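Local coordinates for protein alkaline serine protease (Pseudoalteromonas sp., PDB 1Y9Z) that probably cleaves peptide bonds as a cold-adapted, subtilisin-like serine endopeptidase, at residues G132-L143 / Y165-V174; A397-L405 / Y416-Y427. All coordinates share one frame; numbering follows the deposited sequence.

Contact 1: residues G132-L143 / Y165-V174; sequences GSGSTTTERNAL and YSYPASYDSV. With NA (sodium ion), chain E; NA (sodium ion), chain F.
The ring of Tyr-171 projects into a hollow between the first turn of helix 137-143 and the loop that leads into it. Its hydroxyl reaches the bottom. There Tyr-171 OH donates to Glu-139 OE2 at 2.6 Å, on the anti lone pair of that oxygen, and accepts from Thr-136 N at 3.1 Å. These two bonds tie the hydroxyl to the start of the helix. Thr-136 is the N-cap, and its OG1 accepts from Glu-139 N.

Both ring faces of Tyr-171 are covered. Arg-140 CA lies over one, and Tyr-167 CD1 sits above the centre of the other. The Arg-140 chain bends at chi3 (-63°) and brings its guanidinium back to Tyr-171. The two planes stand at 90°, with Tyr-171 CD2 lying 3.3 Å from Arg-140 NH1, over the guanidinium face. A water joins Arg-140 NH1 to Asp-172 N and OD2.

The Tyr-167 ring fills a second slot. Ser-135 CB stands 3.5 Å from its centroid, almost on the ring normal, and Ser-170 CB covers the opposite face. One turn further along the helix, the Leu-143 CD2 methyl fills a hollow lined by Pro-168 CB (3.6 Å), Tyr-171 CD1 and Val-174 CG2.

At the far end Gly-132 and Tyr-167 form a single antiparallel bridge. Gly-132 N donates to Tyr-167 O, and Tyr-167 N to Gly-132 O, both at 2.8 Å. The next peptide bond, before Pro-168, is cis.

The 165-174 loop then turns twice, through type I turns. Carbonyls of Ala-169, Tyr-171 and Val-174 bind a sodium ion that Gln-195 also binds. This cation site lies in the loop before strand 174-180 of the largely parallel sheet. Its place and its carbonyl ligands are consistent with the weaker cation site known from other subtilisins.

Contact 2: residues A397-L405 / Y416-Y427; sequences ALNATADDL and YGMINAVAAKAY. With CA (calcium ion), chain D.
Two hydrogen bonds hold Thr-401 OG1. It donates to Ala-397 O at 2.8 Å, one turn back in its own helix, and accepts from a water at 2.8 Å. That water also donates to Leu-398 O and accepts from Asn-420 N, so it joins the two segments. With chi1 at 62°, OG1 sits between the backbone N and the carbonyl carbon, within reach of Ala-397 O, and CG2 lies 3.4 Å from Ala-423 O.

The Tyr-427 ring packs beside the helix, with CD2 3.4 Å from Ala-397 CB and CE1 near Ala-400 CB. Leu-398 CD2 meets Ala-424 CB and Ile-419 CD1.

Beyond the helix, Asp-403 and Met-418 pair as a single antiparallel bridge. Gly-417 CA lies 3.1 Å from Asp-403 O, a CA-H...O contact beside the bridge. Asn-420 ND2 bonds Asp-403 OD2 at 3.2 Å, with the amide and carboxylate planes 76° apart. Asn-420 OD1 caps helix 421-427 at Ala-423 N.

Asp-404 OD1 and Leu-405 O bind a calcium ion, completed by Val-407, Gly-409, Asp-411 and a water. The two helix segments cross at 118°. Leu-398 and Ile-419 pack on helix 368-385 and on Ile-198 of strand 196-201, while Leu-405 and Met-418 touch Val-180 of strand 174-180.

Contact 1 closes before contact 2 opens along the chain. Their centres lie about 24 Å apart, and their nearest atoms are about 8 Å apart without touching. Both belong to the subtilisin-like alpha/beta domain and meet the same largely parallel sheet. The 165-174 loop runs into strand 174-180, whose Met-175 and Val-180 pack against contact 2. Strand 196-201 serves both: its Glu-197 binds one sodium ion together with Val-174 and makes a backbone hydrogen bond with Tyr-416. Arg-395, just ahead of the 397-405 segment, also bonds Asp-172 O. Both contacts thus carry a metal-bound loop close to this sheet, sodium at contact 1 and calcium at contact 2, probably steadying the loops that bind them.

Contact 1: residues G132-L143 / Y165-V174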
loop_
_atom_site.group_PDB
_atom_site.type_symbol
_atom_site.label_atom_id
_atom_site.label_comp_id
_atom_site.label_asym_id
_atom_site.label_seq_id
_atom_site.Cartn_x
_atom_site.Cartn_y
_atom_site.Cartn_z
ATOM N N GLY A 132 9.484 13.980 -6.807
ATOM C CA GLY A 132 9.817 14.607 -8.071
ATOM C C GLY A 132 11.278 14.320 -8.357
ATOM O O GLY A 132 12.029 13.948 -7.457
ATOM N N SER A 133 11.692 14.496 -9.604
ATOM C CA SER A 133 13.074 14.221 -9.978
ATOM C C SER A 133 14.055 15.344 -9.643
ATOM O O SER A 133 15.247 15.097 -9.473
ATOM C CB SER A 133 13.149 13.903 -11.472
ATOM O OG SER A 133 12.600 14.958 -12.241
ATOM N N GLY A 134 13.553 16.571 -9.536
ATOM C CA GLY A 134 14.422 17.698 -9.241
ATOM C C GLY A 134 14.779 17.912 -7.782
ATOM O O GLY A 134 14.051 17.494 -6.879
ATOM N N SER A 135 15.911 18.576 -7.558
ATOM C CA SER A 135 16.400 18.882 -6.219
ATOM C C SER A 135 16.987 20.293 -6.203
ATOM O O SER A 135 17.529 20.753 -7.211
ATOM C CB SER A 135 17.466 17.860 -5.794
ATOM O OG SER A 135 18.422 17.639 -6.822
ATOM N N THR A 136 16.862 20.986 -5.075
ATOM C CA THR A 136 17.401 22.343 -4.958
ATOM C C THR A 136 18.034 22.572 -3.592
ATOM O O THR A 136 17.717 21.880 -2.623
ATOM C CB THR A 136 16.317 23.429 -5.158
ATOM O OG1 THR A 136 15.517 23.530 -3.972
ATOM C CG2 THR A 136 15.425 23.090 -6.340
ATOM N N THR A 137 18.933 23.548 -3.519
ATOM C CA THR A 137 19.602 23.860 -2.265
ATOM C C THR A 137 18.636 24.490 -1.265
ATOM O O THR A 137 18.666 24.170 -0.077
ATOM C CB THR A 137 20.781 24.823 -2.490
ATOM O OG1 THR A 137 21.647 24.284 -3.498
ATOM C CG2 THR A 137 21.569 25.005 -1.203
ATOM N N THR A 138 17.777 25.381 -1.746
ATOM C CA THR A 138 16.820 26.040 -0.865
ATOM C C THR A 138 15.913 25.009 -0.197
ATOM O O THR A 138 15.625 25.102 0.995
ATOM C CB THR A 138 15.950 27.049 -1.635
ATOM O OG1 THR A 138 16.791 28.032 -2.252
ATOM C CG2 THR A 138 14.988 27.748 -0.692
ATOM N N GLU A 139 15.471 24.023 -0.968
ATOM C CA GLU A 139 14.604 22.987 -0.429
ATOM C C GLU A 139 15.382 22.081 0.525
ATOM O O GLU A 139 14.897 21.750 1.609
ATOM C CB GLU A 139 13.991 22.180 -1.573
ATOM C CG GLU A 139 12.968 21.149 -1.146
ATOM C CD GLU A 139 12.223 20.578 -2.331
ATOM O OE1 GLU A 139 11.035 20.919 -2.516
ATOM O OE2 GLU A 139 12.832 19.798 -3.092
ATOM N N ARG A 140 16.587 21.680 0.131
ATOM C CA ARG A 140 17.412 20.827 0.984
ATOM C C ARG A 140 17.613 21.502 2.341
ATOM O O ARG A 140 17.476 20.871 3.388
ATOM C CB ARG A 140 18.781 20.574 0.335
ATOM C CG ARG A 140 19.650 19.573 1.097
ATOM C CD ARG A 140 21.085 19.534 0.578
ATOM N NE ARG A 140 21.189 19.077 -0.808
ATOM C CZ ARG A 140 20.966 17.829 -1.215
ATOM N NH1 ARG A 140 20.621 16.892 -0.343
ATOM N NH2 ARG A 140 21.092 17.516 -2.497
ATOM N N ASN A 141 17.927 22.794 2.314
ATOM C CA ASN A 141 18.157 23.562 3.533
ATOM C C ASN A 141 16.898 23.714 4.387
ATOM O O ASN A 141 16.949 23.558 5.610
ATOM C CB ASN A 141 18.706 24.950 3.181
ATOM C CG ASN A 141 20.150 24.912 2.712
ATOM O OD1 ASN A 141 20.667 25.896 2.183
ATOM N ND2 ASN A 141 20.812 23.779 2.915
ATOM N N ALA A 142 15.775 24.020 3.746
ATOM C CA ALA A 142 14.519 24.198 4.468
ATOM C C ALA A 142 14.111 22.929 5.205
ATOM O O ALA A 142 13.695 22.984 6.363
ATOM C CB ALA A 142 13.417 24.620 3.509
ATOM N N LEU A 143 14.230 21.785 4.538
ATOM C CA LEU A 143 13.861 20.523 5.164
ATOM C C LEU A 143 14.844 20.121 6.257
ATOM O O LEU A 143 14.446 19.568 7.281
ATOM C CB LEU A 143 13.736 19.412 4.111
ATOM C CG LEU A 143 12.353 19.326 3.443
ATOM C CD1 LEU A 143 11.982 20.658 2.800
ATOM C CD2 LEU A 143 12.350 18.211 2.406
ATOM N N TYR A 165 16.928 9.147 -8.085
ATOM C CA TYR A 165 16.613 9.752 -6.800
ATOM C C TYR A 165 15.311 10.526 -6.908
ATOM O O TYR A 165 15.149 11.361 -7.798
ATOM C CB TYR A 165 17.695 10.743 -6.376
ATOM C CG TYR A 165 19.019 10.133 -5.999
ATOM C CD1 TYR A 165 19.139 9.315 -4.877
ATOM C CD2 TYR A 165 20.164 10.401 -6.746
ATOM C CE1 TYR A 165 20.371 8.784 -4.510
ATOM C CE2 TYR A 165 21.396 9.874 -6.386
ATOM C CZ TYR A 165 21.491 9.069 -5.270
ATOM O OH TYR A 165 22.715 8.560 -4.909
ATOM N N SER A 166 14.382 10.235 -6.008
ATOM C CA SER A 166 13.119 10.956 -5.955
ATOM C C SER A 166 13.247 11.873 -4.741
ATOM O O SER A 166 13.798 11.479 -3.715
ATOM C CB SER A 166 11.950 9.991 -5.755
ATOM O OG SER A 166 10.724 10.695 -5.672
ATOM N N TYR A 167 12.758 13.101 -4.866
ATOM C CA TYR A 167 12.825 14.061 -3.773
ATOM C C TYR A 167 11.395 14.395 -3.361
ATOM O O TYR A 167 10.501 14.434 -4.203
ATOM C CB TYR A 167 13.595 15.300 -4.240
ATOM C CG TYR A 167 15.034 14.975 -4.592
ATOM C CD1 TYR A 167 16.041 15.027 -3.624
ATOM C CD2 TYR A 167 15.380 14.550 -5.877
ATOM C CE1 TYR A 167 17.357 14.660 -3.929
ATOM C CE2 TYR A 167 16.692 14.181 -6.188
ATOM C CZ TYR A 167 17.670 14.238 -5.209
ATOM O OH TYR A 167 18.966 13.860 -5.499
ATOM N N PRO A 168 11.173 14.724 -2.079
ATOM C CA PRO A 168 12.118 14.838 -0.962
ATOM C C PRO A 168 12.772 13.601 -0.347
ATOM O O PRO A 168 13.687 13.746 0.464
ATOM C CB PRO A 168 11.308 15.604 0.074
ATOM C CG PRO A 168 9.948 15.004 -0.102
ATOM C CD PRO A 168 9.794 14.980 -1.616
ATOM N N ALA A 169 12.328 12.402 -0.706
ATOM C CA ALA A 169 12.904 11.195 -0.117
ATOM C C ALA A 169 14.427 11.136 -0.133
ATOM O O ALA A 169 15.045 10.695 0.835
ATOM C CB ALA A 169 12.348 9.963 -0.809
ATOM N N SER A 170 15.032 11.594 -1.224
ATOM C CA SER A 170 16.481 11.515 -1.363
ATOM C C SER A 170 17.349 12.576 -0.688
ATOM O O SER A 170 18.565 12.593 -0.886
ATOM C CB SER A 170 16.823 11.386 -2.846
ATOM O OG SER A 170 16.207 10.214 -3.369
ATOM N N TYR A 171 16.740 13.455 0.103
ATOM C CA TYR A 171 17.498 14.457 0.858
ATOM C C TYR A 171 17.910 13.734 2.144
ATOM O O TYR A 171 17.201 12.839 2.604
ATOM C CB TYR A 171 16.623 15.660 1.226
ATOM C CG TYR A 171 16.297 16.588 0.079
ATOM C CD1 TYR A 171 14.979 16.945 -0.195
ATOM C CD2 TYR A 171 17.306 17.141 -0.713
ATOM C CE1 TYR A 171 14.668 17.825 -1.220
ATOM C CE2 TYR A 171 17.006 18.027 -1.745
ATOM C CZ TYR A 171 15.684 18.364 -1.991
ATOM O OH TYR A 171 15.376 19.242 -3.004
ATOM N N ASP A 172 19.035 14.119 2.733
ATOM C CA ASP A 172 19.497 13.462 3.955
ATOM C C ASP A 172 18.598 13.673 5.173
ATOM O O ASP A 172 18.658 12.906 6.134
ATOM C CB ASP A 172 20.918 13.919 4.298
ATOM C CG ASP A 172 21.949 13.386 3.327
ATOM O OD1 ASP A 172 21.943 12.164 3.071
ATOM O OD2 ASP A 172 22.768 14.186 2.827
ATOM N N SER A 173 17.765 14.707 5.132
ATOM C CA SER A 173 16.872 15.025 6.244
ATOM C C SER A 173 15.561 14.244 6.209
ATOM O O SER A 173 14.723 14.392 7.103
ATOM C CB SER A 173 16.547 16.517 6.222
ATOM O OG SER A 173 15.872 16.858 5.020
ATOM N N VAL A 174 15.396 13.414 5.187
ATOM C CA VAL A 174 14.166 12.647 5.003
ATOM C C VAL A 174 14.415 11.148 4.891
ATOM O O VAL A 174 15.395 10.722 4.276
ATOM C CB VAL A 174 13.446 13.114 3.710
ATOM C CG1 VAL A 174 12.115 12.401 3.550
ATOM C CG2 VAL A 174 13.263 14.625 3.732
HETATM NA NA NA E . 16.739 10.567 2.483
HETATM NA NA NA F . 16.878 8.343 3.301
HETATM O O HOH W 1 16.197 12.623 -10.014
HETATM O O HOH W 2 17.691 18.106 3.502
HETATM O O HOH W 3 20.807 16.223 2.024
#

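Contact 2: residues A397-L405 / Y416-Y427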
loop_
_atom_site.group_PDB
_atom_site.type_symbol
_atom_site.label_atom_id
_atom_site.label_comp_id
_atom_site.label_asym_id
_atom_site.label_seq_id
_atom_site.Cartn_x
_atom_site.Cartn_y
_atom_site.Cartn_z
ATOM N N ALA A 397 16.318 4.859 15.885
ATOM C CA ALA A 397 15.708 3.693 16.509
ATOM C C ALA A 397 15.048 2.800 15.463
ATOM O O ALA A 397 15.172 1.578 15.508
ATOM C CB ALA A 397 14.682 4.131 17.545
ATOM N N LEU A 398 14.348 3.412 14.513
ATOM C CA LEU A 398 13.680 2.645 13.468
ATOM C C LEU A 398 14.696 1.889 12.611
ATOM O O LEU A 398 14.503 0.718 12.286
ATOM C CB LEU A 398 12.839 3.574 12.585
ATOM C CG LEU A 398 11.720 4.349 13.291
ATOM C CD1 LEU A 398 11.034 5.273 12.300
ATOM C CD2 LEU A 398 10.717 3.378 13.899
ATOM N N ASN A 399 15.785 2.560 12.257
ATOM C CA ASN A 399 16.824 1.948 11.438
ATOM C C ASN A 399 17.572 0.849 12.184
ATOM O O ASN A 399 17.866 -0.209 11.626
ATOM C CB ASN A 399 17.817 3.016 10.979
ATOM C CG ASN A 399 17.214 3.977 9.978
ATOM O OD1 ASN A 399 17.706 5.093 9.794
ATOM N ND2 ASN A 399 16.150 3.546 9.317
ATOM N N ALA A 400 17.874 1.104 13.452
ATOM C CA ALA A 400 18.606 0.143 14.265
ATOM C C ALA A 400 17.823 -1.132 14.560
ATOM O O ALA A 400 18.418 -2.176 14.826
ATOM C CB ALA A 400 19.033 0.795 15.571
ATOM N N THR A 401 16.497 -1.053 14.508
ATOM C CA THR A 401 15.668 -2.214 14.812
ATOM C C THR A 401 14.925 -2.827 13.632
ATOM O O THR A 401 14.164 -3.776 13.808
ATOM C CB THR A 401 14.639 -1.879 15.904
ATOM O OG1 THR A 401 13.762 -0.848 15.436
ATOM C CG2 THR A 401 15.344 -1.407 17.167
ATOM N N ALA A 402 15.139 -2.294 12.435
ATOM C CA ALA A 402 14.478 -2.831 11.252
ATOM C C ALA A 402 14.988 -4.247 10.990
ATOM O O ALA A 402 16.142 -4.562 11.287
ATOM C CB ALA A 402 14.758 -1.941 10.048
ATOM N N ASP A 403 14.125 -5.101 10.446
ATOM C CA ASP A 403 14.514 -6.475 10.146
ATOM C C ASP A 403 15.232 -6.531 8.802
ATOM O O ASP A 403 14.633 -6.289 7.756
ATOM C CB ASP A 403 13.285 -7.390 10.121
ATOM C CG ASP A 403 12.526 -7.387 11.436
ATOM O OD1 ASP A 403 13.175 -7.470 12.500
ATOM O OD2 ASP A 403 11.280 -7.312 11.406
ATOM N N ASP A 404 16.520 -6.855 8.844
ATOM C CA ASP A 404 17.350 -6.934 7.647
ATOM C C ASP A 404 16.722 -7.831 6.583
ATOM O O ASP A 404 16.345 -8.968 6.861
ATOM C CB ASP A 404 18.738 -7.461 8.029
ATOM C CG ASP A 404 19.770 -7.254 6.939
ATOM O OD1 ASP A 404 19.431 -6.686 5.882
ATOM O OD2 ASP A 404 20.933 -7.661 7.145
ATOM N N LEU A 405 16.611 -7.306 5.365
ATOM C CA LEU A 405 16.038 -8.047 4.245
ATOM C C LEU A 405 17.078 -8.194 3.141
ATOM O O LEU A 405 18.117 -7.540 3.171
ATOM C CB LEU A 405 14.821 -7.306 3.676
ATOM C CG LEU A 405 13.648 -6.967 4.597
ATOM C CD1 LEU A 405 12.555 -6.277 3.783
ATOM C CD2 LEU A 405 13.109 -8.232 5.242
ATOM N N TYR A 416 17.652 -0.595 5.517
ATOM C CA TYR A 416 17.992 -1.408 6.679
ATOM C C TYR A 416 17.032 -2.582 6.848
ATOM O O TYR A 416 17.267 -3.470 7.667
ATOM C CB TYR A 416 18.007 -0.546 7.943
ATOM C CG TYR A 416 19.193 0.387 7.997
ATOM C CD1 TYR A 416 20.493 -0.115 8.097
ATOM C CD2 TYR A 416 19.025 1.768 7.918
ATOM C CE1 TYR A 416 21.594 0.737 8.114
ATOM C CE2 TYR A 416 20.121 2.629 7.932
ATOM C CZ TYR A 416 21.401 2.106 8.029
ATOM O OH TYR A 416 22.484 2.956 8.024
ATOM N N GLY A 417 15.955 -2.588 6.071
ATOM C CA GLY A 417 15.008 -3.685 6.156
ATOM C C GLY A 417 13.587 -3.283 6.488
ATOM O O GLY A 417 13.207 -2.119 6.367
ATOM N N MET A 418 12.800 -4.265 6.918
ATOM C CA MET A 418 11.403 -4.042 7.263
ATOM C C MET A 418 11.256 -3.361 8.616
ATOM O O MET A 418 11.831 -3.806 9.610
ATOM C CB MET A 418 10.655 -5.377 7.282
ATOM C CG MET A 418 9.156 -5.233 7.446
ATOM S SD MET A 418 8.407 -4.459 6.003
ATOM C CE MET A 418 7.027 -5.560 5.704
ATOM N N ILE A 419 10.484 -2.281 8.653
ATOM C CA ILE A 419 10.264 -1.554 9.895
ATOM C C ILE A 419 9.641 -2.502 10.924
ATOM O O ILE A 419 8.817 -3.350 10.581
ATOM C CB ILE A 419 9.354 -0.323 9.660
ATOM C CG1 ILE A 419 9.299 0.535 10.924
ATOM C CG2 ILE A 419 7.963 -0.772 9.217
ATOM C CD1 ILE A 419 8.740 1.924 10.696
ATOM N N ASN A 420 10.055 -2.356 12.178
ATOM C CA ASN A 420 9.577 -3.211 13.263
ATOM C C ASN A 420 9.176 -2.346 14.453
ATOM O O ASN A 420 10.029 -1.910 15.227
ATOM C CB ASN A 420 10.690 -4.180 13.676
ATOM C CG ASN A 420 10.214 -5.246 14.640
ATOM O OD1 ASN A 420 9.467 -4.965 15.574
ATOM N ND2 ASN A 420 10.658 -6.479 14.424
ATOM N N ALA A 421 7.876 -2.114 14.602
ATOM C CA ALA A 421 7.357 -1.282 15.682
ATOM C C ALA A 421 7.720 -1.772 17.079
ATOM O O ALA A 421 8.168 -0.993 17.918
ATOM C CB ALA A 421 5.843 -1.157 15.554
ATOM N N VAL A 422 7.520 -3.064 17.325
ATOM C CA VAL A 422 7.814 -3.648 18.629
ATOM C C VAL A 422 9.275 -3.465 19.026
ATOM O O VAL A 422 9.573 -3.011 20.129
ATOM C CB VAL A 422 7.476 -5.155 18.650
ATOM C CG1 VAL A 422 7.791 -5.745 20.020
ATOM C CG2 VAL A 422 6.009 -5.357 18.314
ATOM N N ALA A 423 10.181 -3.816 18.120
ATOM C CA ALA A 423 11.610 -3.693 18.384
ATOM C C ALA A 423 12.033 -2.237 18.565
ATOM O O ALA A 423 12.868 -1.926 19.414
ATOM C CB ALA A 423 12.406 -4.337 17.256
ATOM N N ALA A 424 11.460 -1.345 17.764
ATOM C CA ALA A 424 11.786 0.073 17.858
ATOM C C ALA A 424 11.378 0.617 19.225
ATOM O O ALA A 424 12.108 1.395 19.837
ATOM C CB ALA A 424 11.081 0.846 16.751
ATOM N N LYS A 425 10.206 0.204 19.696
ATOM C CA LYS A 425 9.715 0.643 20.996
ATOM C C LYS A 425 10.640 0.156 22.105
ATOM O O LYS A 425 11.020 0.923 22.989
ATOM C CB LYS A 425 8.305 0.106 21.244
ATOM C CG LYS A 425 7.809 0.327 22.669
ATOM C CD LYS A 425 6.505 -0.411 22.923
ATOM C CE LYS A 425 6.091 -0.311 24.384
ATOM N NZ LYS A 425 7.098 -0.909 25.305
ATOM N N ALA A 426 10.992 -1.125 22.054
ATOM C CA ALA A 426 11.872 -1.721 23.057
ATOM C C ALA A 426 13.211 -0.991 23.104
ATOM O O ALA A 426 13.811 -0.834 24.168
ATOM C CB ALA A 426 12.087 -3.198 22.744
ATOM N N TYR A 427 13.669 -0.550 21.937
ATOM C CA TYR A 427 14.928 0.174 21.806
ATOM C C TYR A 427 14.852 1.467 22.616
ATOM O O TYR A 427 15.702 1.737 23.465
ATOM C CB TYR A 427 15.167 0.501 20.330
ATOM C CG TYR A 427 16.512 1.111 19.999
ATOM C CD1 TYR A 427 17.639 0.312 19.817
ATOM C CD2 TYR A 427 16.645 2.487 19.814
ATOM C CE1 TYR A 427 18.865 0.866 19.450
ATOM C CE2 TYR A 427 17.866 3.053 19.449
ATOM C CZ TYR A 427 18.970 2.236 19.266
ATOM O OH TYR A 427 20.172 2.786 18.884
HETATM CA CA CA D . 19.762 -6.080 3.653
HETATM O O HOH W 4 12.177 -0.608 13.081
HETATM O O HOH W 5 8.930 -6.112 11.147
HETATM O O HOH W 6 17.880 -4.674 4.196
#